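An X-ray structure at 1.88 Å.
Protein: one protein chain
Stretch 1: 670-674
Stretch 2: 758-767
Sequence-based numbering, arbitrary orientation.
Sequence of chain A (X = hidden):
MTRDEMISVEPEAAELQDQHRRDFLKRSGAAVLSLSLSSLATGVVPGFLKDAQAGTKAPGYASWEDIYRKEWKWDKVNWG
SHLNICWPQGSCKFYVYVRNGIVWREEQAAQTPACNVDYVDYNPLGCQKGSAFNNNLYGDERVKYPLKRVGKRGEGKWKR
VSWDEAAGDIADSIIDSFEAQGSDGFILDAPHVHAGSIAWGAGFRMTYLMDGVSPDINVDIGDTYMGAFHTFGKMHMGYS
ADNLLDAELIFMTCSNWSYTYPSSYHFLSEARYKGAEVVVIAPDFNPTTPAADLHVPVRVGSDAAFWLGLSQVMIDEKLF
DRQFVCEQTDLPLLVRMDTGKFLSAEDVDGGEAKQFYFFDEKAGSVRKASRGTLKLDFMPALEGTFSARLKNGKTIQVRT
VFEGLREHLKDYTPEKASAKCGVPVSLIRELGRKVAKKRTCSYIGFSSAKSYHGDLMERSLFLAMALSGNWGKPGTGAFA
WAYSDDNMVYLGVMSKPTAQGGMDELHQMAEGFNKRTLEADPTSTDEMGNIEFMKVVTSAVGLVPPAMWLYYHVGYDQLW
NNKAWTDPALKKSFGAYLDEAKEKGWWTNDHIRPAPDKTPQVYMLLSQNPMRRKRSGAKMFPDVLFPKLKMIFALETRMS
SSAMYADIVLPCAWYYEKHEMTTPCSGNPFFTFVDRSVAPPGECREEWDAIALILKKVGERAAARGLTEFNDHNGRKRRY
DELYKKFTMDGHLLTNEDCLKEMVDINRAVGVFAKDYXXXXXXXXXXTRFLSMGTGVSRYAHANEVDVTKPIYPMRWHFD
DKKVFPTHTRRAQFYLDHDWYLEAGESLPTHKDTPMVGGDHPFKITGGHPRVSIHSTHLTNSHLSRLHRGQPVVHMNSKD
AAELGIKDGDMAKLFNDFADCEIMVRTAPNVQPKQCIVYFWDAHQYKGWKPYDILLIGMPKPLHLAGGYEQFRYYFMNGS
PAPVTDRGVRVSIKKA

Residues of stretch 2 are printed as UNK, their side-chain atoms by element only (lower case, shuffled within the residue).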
# COMPACT_ATOMS: atom_id res chain seq x y z
N PHE A 670 -12.49 -13.35 -8.58
CA PHE A 670 -13.89 -13.06 -8.26
C PHE A 670 -14.15 -11.62 -8.57
O PHE A 670 -13.28 -10.75 -8.30
CB PHE A 670 -14.24 -13.33 -6.77
CG PHE A 670 -13.09 -13.20 -5.82
CD1 PHE A 670 -12.77 -11.99 -5.23
CD2 PHE A 670 -12.34 -14.32 -5.47
CE1 PHE A 670 -11.68 -11.88 -4.37
CE2 PHE A 670 -11.26 -14.24 -4.62
CZ PHE A 670 -10.94 -13.01 -4.03
N PHE A 671 -15.33 -11.36 -9.15
CA PHE A 671 -15.77 -9.99 -9.40
C PHE A 671 -16.55 -9.50 -8.20
O PHE A 671 -17.31 -10.25 -7.59
CB PHE A 671 -16.75 -9.97 -10.57
CG PHE A 671 -16.10 -10.04 -11.89
CD1 PHE A 671 -15.65 -11.24 -12.40
CD2 PHE A 671 -15.92 -8.89 -12.63
CE1 PHE A 671 -15.06 -11.31 -13.65
CE2 PHE A 671 -15.33 -8.94 -13.89
CZ PHE A 671 -14.90 -10.16 -14.39
N THR A 672 -16.42 -8.22 -7.91
CA THR A 672 -17.06 -7.66 -6.69
C THR A 672 -17.83 -6.42 -7.10
O THR A 672 -17.40 -5.62 -7.95
CB THR A 672 -16.01 -7.38 -5.60
OG1 THR A 672 -15.44 -8.62 -5.16
CG2 THR A 672 -16.58 -6.65 -4.37
N PHE A 673 -19.02 -6.32 -6.51
CA PHE A 673 -19.95 -5.23 -6.73
C PHE A 673 -19.60 -3.99 -5.91
O PHE A 673 -19.23 -4.07 -4.73
CB PHE A 673 -21.35 -5.71 -6.36
CG PHE A 673 -22.41 -4.66 -6.45
CD1 PHE A 673 -22.67 -4.03 -7.65
CD2 PHE A 673 -23.16 -4.32 -5.36
CE1 PHE A 673 -23.70 -3.04 -7.76
CE2 PHE A 673 -24.19 -3.38 -5.45
CZ PHE A 673 -24.46 -2.74 -6.65
N VAL A 674 -19.70 -2.83 -6.56
CA VAL A 674 -19.49 -1.59 -5.88
C VAL A 674 -20.78 -0.81 -6.03
O VAL A 674 -21.15 -0.41 -7.13
CB VAL A 674 -18.29 -0.80 -6.42
CG1 VAL A 674 -18.14 0.52 -5.62
CG2 VAL A 674 -16.97 -1.60 -6.39
N UNK A 758 -27.82 -12.92 -12.51
CA UNK A 758 -28.31 -11.62 -12.86
C UNK A 758 -27.73 -10.54 -11.98
O UNK A 758 -27.17 -10.80 -10.90
c UNK A 758 -30.51 -12.61 -13.58
c UNK A 758 -29.82 -11.59 -12.66
o UNK A 758 -30.10 -11.93 -11.30
N UNK A 759 -27.92 -9.31 -12.41
CA UNK A 759 -27.55 -8.14 -11.63
C UNK A 759 -28.19 -8.12 -10.24
O UNK A 759 -27.56 -7.73 -9.25
c UNK A 759 -27.95 -6.87 -12.39
c UNK A 759 -26.94 -3.24 -10.33
c UNK A 759 -25.94 -4.11 -10.73
c UNK A 759 -28.59 -4.73 -11.25
c UNK A 759 -26.28 -5.29 -11.39
c UNK A 759 -27.61 -5.61 -11.66
o UNK A 759 -26.59 -2.09 -9.67
c UNK A 759 -28.26 -3.53 -10.59
N UNK A 760 -29.46 -8.53 -10.17
CA UNK A 760 -30.13 -8.68 -8.89
C UNK A 760 -29.33 -9.61 -7.95
O UNK A 760 -29.12 -9.29 -6.76
o UNK A 760 -33.89 -8.30 -6.45
c UNK A 760 -32.99 -8.16 -7.33
o UNK A 760 -32.62 -7.04 -7.80
c UNK A 760 -32.34 -9.43 -7.86
c UNK A 760 -31.53 -9.21 -9.13
N UNK A 761 -28.84 -10.73 -8.47
CA UNK A 761 -28.10 -11.66 -7.60
C UNK A 761 -26.76 -11.02 -7.22
O UNK A 761 -26.33 -11.07 -6.07
c UNK A 761 -27.84 -13.00 -8.30
c UNK A 761 -29.05 -13.89 -8.52
n UNK A 761 -29.20 -17.57 -9.77
c UNK A 761 -28.58 -15.32 -8.83
c UNK A 761 -29.70 -16.18 -9.43
N UNK A 762 -26.11 -10.42 -8.21
CA UNK A 762 -24.83 -9.74 -7.98
C UNK A 762 -24.90 -8.64 -6.92
O UNK A 762 -24.03 -8.57 -6.05
c UNK A 762 -20.57 -9.09 -8.74
c UNK A 762 -22.88 -8.69 -9.26
c UNK A 762 -21.89 -9.50 -8.73
c UNK A 762 -21.23 -7.09 -9.83
c UNK A 762 -24.32 -9.15 -9.30
c UNK A 762 -20.26 -7.88 -9.28
c UNK A 762 -22.52 -7.49 -9.82
N UNK A 763 -25.93 -7.79 -7.00
CA UNK A 763 -26.12 -6.71 -6.03
C UNK A 763 -26.32 -7.24 -4.63
O UNK A 763 -25.86 -6.65 -3.66
c UNK A 763 -27.25 -4.62 -7.11
n UNK A 763 -31.20 -4.24 -7.55
c UNK A 763 -29.80 -4.85 -7.36
c UNK A 763 -27.38 -5.90 -6.33
c UNK A 763 -28.63 -3.89 -7.12
N UNK A 764 -27.05 -8.34 -4.52
CA UNK A 764 -27.36 -8.91 -3.21
C UNK A 764 -26.15 -9.59 -2.56
O UNK A 764 -25.86 -9.36 -1.39
c UNK A 764 -28.56 -9.86 -3.32
c UNK A 764 -29.86 -9.14 -3.65
c UNK A 764 -31.03 -10.10 -3.69
c UNK A 764 -32.37 -9.39 -3.59
n UNK A 764 -33.48 -10.35 -3.89
N UNK A 765 -25.45 -10.44 -3.33
CA UNK A 765 -24.33 -11.22 -2.83
C UNK A 765 -23.07 -10.38 -2.73
O UNK A 765 -22.23 -10.57 -1.88
c UNK A 765 -25.27 -13.21 -3.96
o UNK A 765 -25.75 -15.48 -4.11
o UNK A 765 -24.02 -14.71 -5.29
c UNK A 765 -24.98 -14.57 -4.51
c UNK A 765 -24.06 -12.37 -3.79
N UNK A 766 -22.92 -9.43 -3.63
CA UNK A 766 -21.76 -8.55 -3.56
C UNK A 766 -20.50 -9.03 -4.24
O UNK A 766 -19.60 -8.23 -4.53
N UNK A 767 -20.43 -10.31 -4.53
CA UNK A 767 -19.30 -10.84 -5.29
C UNK A 767 -19.58 -12.26 -5.74
O UNK A 767 -20.42 -12.97 -5.17
c UNK A 767 -18.01 -11.84 -3.41
n UNK A 767 -15.81 -12.88 -2.93
c UNK A 767 -16.68 -11.89 -2.64
o UNK A 767 -16.47 -11.06 -1.77
c UNK A 767 -18.00 -10.83 -4.47

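Position 758 carries three side-chain atoms, a carbon bearing one oxygen and one carbon, and lies out of reach of the strand 670-674. It is Thr-758, the N-cap of the helix; its OG1 accepts a weak capping bond from the backbone N of position 761 (3.3 Å).

At 759 one carbon leads to a six-carbon ring bearing an oxygen, which lies 3.6 Å from Phe-673 CE1. This is Tyr-759. Its ring and that of Phe-673 meet obliquely, centroids 5.9 Å apart.

Position 760 has three carbons, the third carrying two oxygens, and touches nothing on the strand: Glu-760. Position 761, four carbons in a row ending in nitrogen, is likewise exposed and remote, and is Lys-761.

The side chain at 762 is one carbon and a six-carbon ring without a heteroatom. CB of Phe-673 sits over the ring face, 3.9 Å from its centroid, and the backbone O of Phe-671 approaches the ring edge. The residue is Phe-762; its CE1 is 3.6 Å from Phe-671 O.

Position 763 again shows four carbons ending in nitrogen, one of the carbons lying 3.4 Å from Phe-673 CZ. It is Lys-763, with that carbon its CG. While its CA covers a face of the Phe-673 ring, its NZ leads away to a salt bridge with Glu-760 OE1 (3.1 Å).

The same chain of four carbons and a nitrogen at 764, pointing away from the strand, identifies Lys-764; its NZ forms a salt bridge with Glu-760 OE2 (3.3 Å). At 765, three carbons with two oxygens on the third, making no contact with the strand, give Glu-765.

Position 766 has no side-chain atoms; its backbone O is 2.8 Å from Phe-673 N. It is Gly-766. With positive phi, it is the first residue to leave the helix, and a CB here would be jammed against the preceding carbonyl O.

Position 767 has three carbons, the third carrying one oxygen and one nitrogen. Its CB is 3.5 Å from Thr-672 OG1, and the nitrogen lies over a face of the Phe-670 ring. It is Gln-767, with NE2 3.9 Å from Phe-670 CD1.

The helix crosses the strand at 82°, and Phe-673 fills the junction, packed against Tyr-759, Phe-762 and Lys-763. The turn at Gly-766 then brings the chain alongside the strand: Phe-673 N donates a nearly linear hydrogen bond to Gly-766 O, and Thr-672 pairs with Gln-767 in an antiparallel, non-hydrogen-bonded bridge, supported by a CA-H...O contact from Gln-767 CA to Phe-671 O (3.1 Å).

Stretch 2, residues 758-767: TYEKFKKEGQ
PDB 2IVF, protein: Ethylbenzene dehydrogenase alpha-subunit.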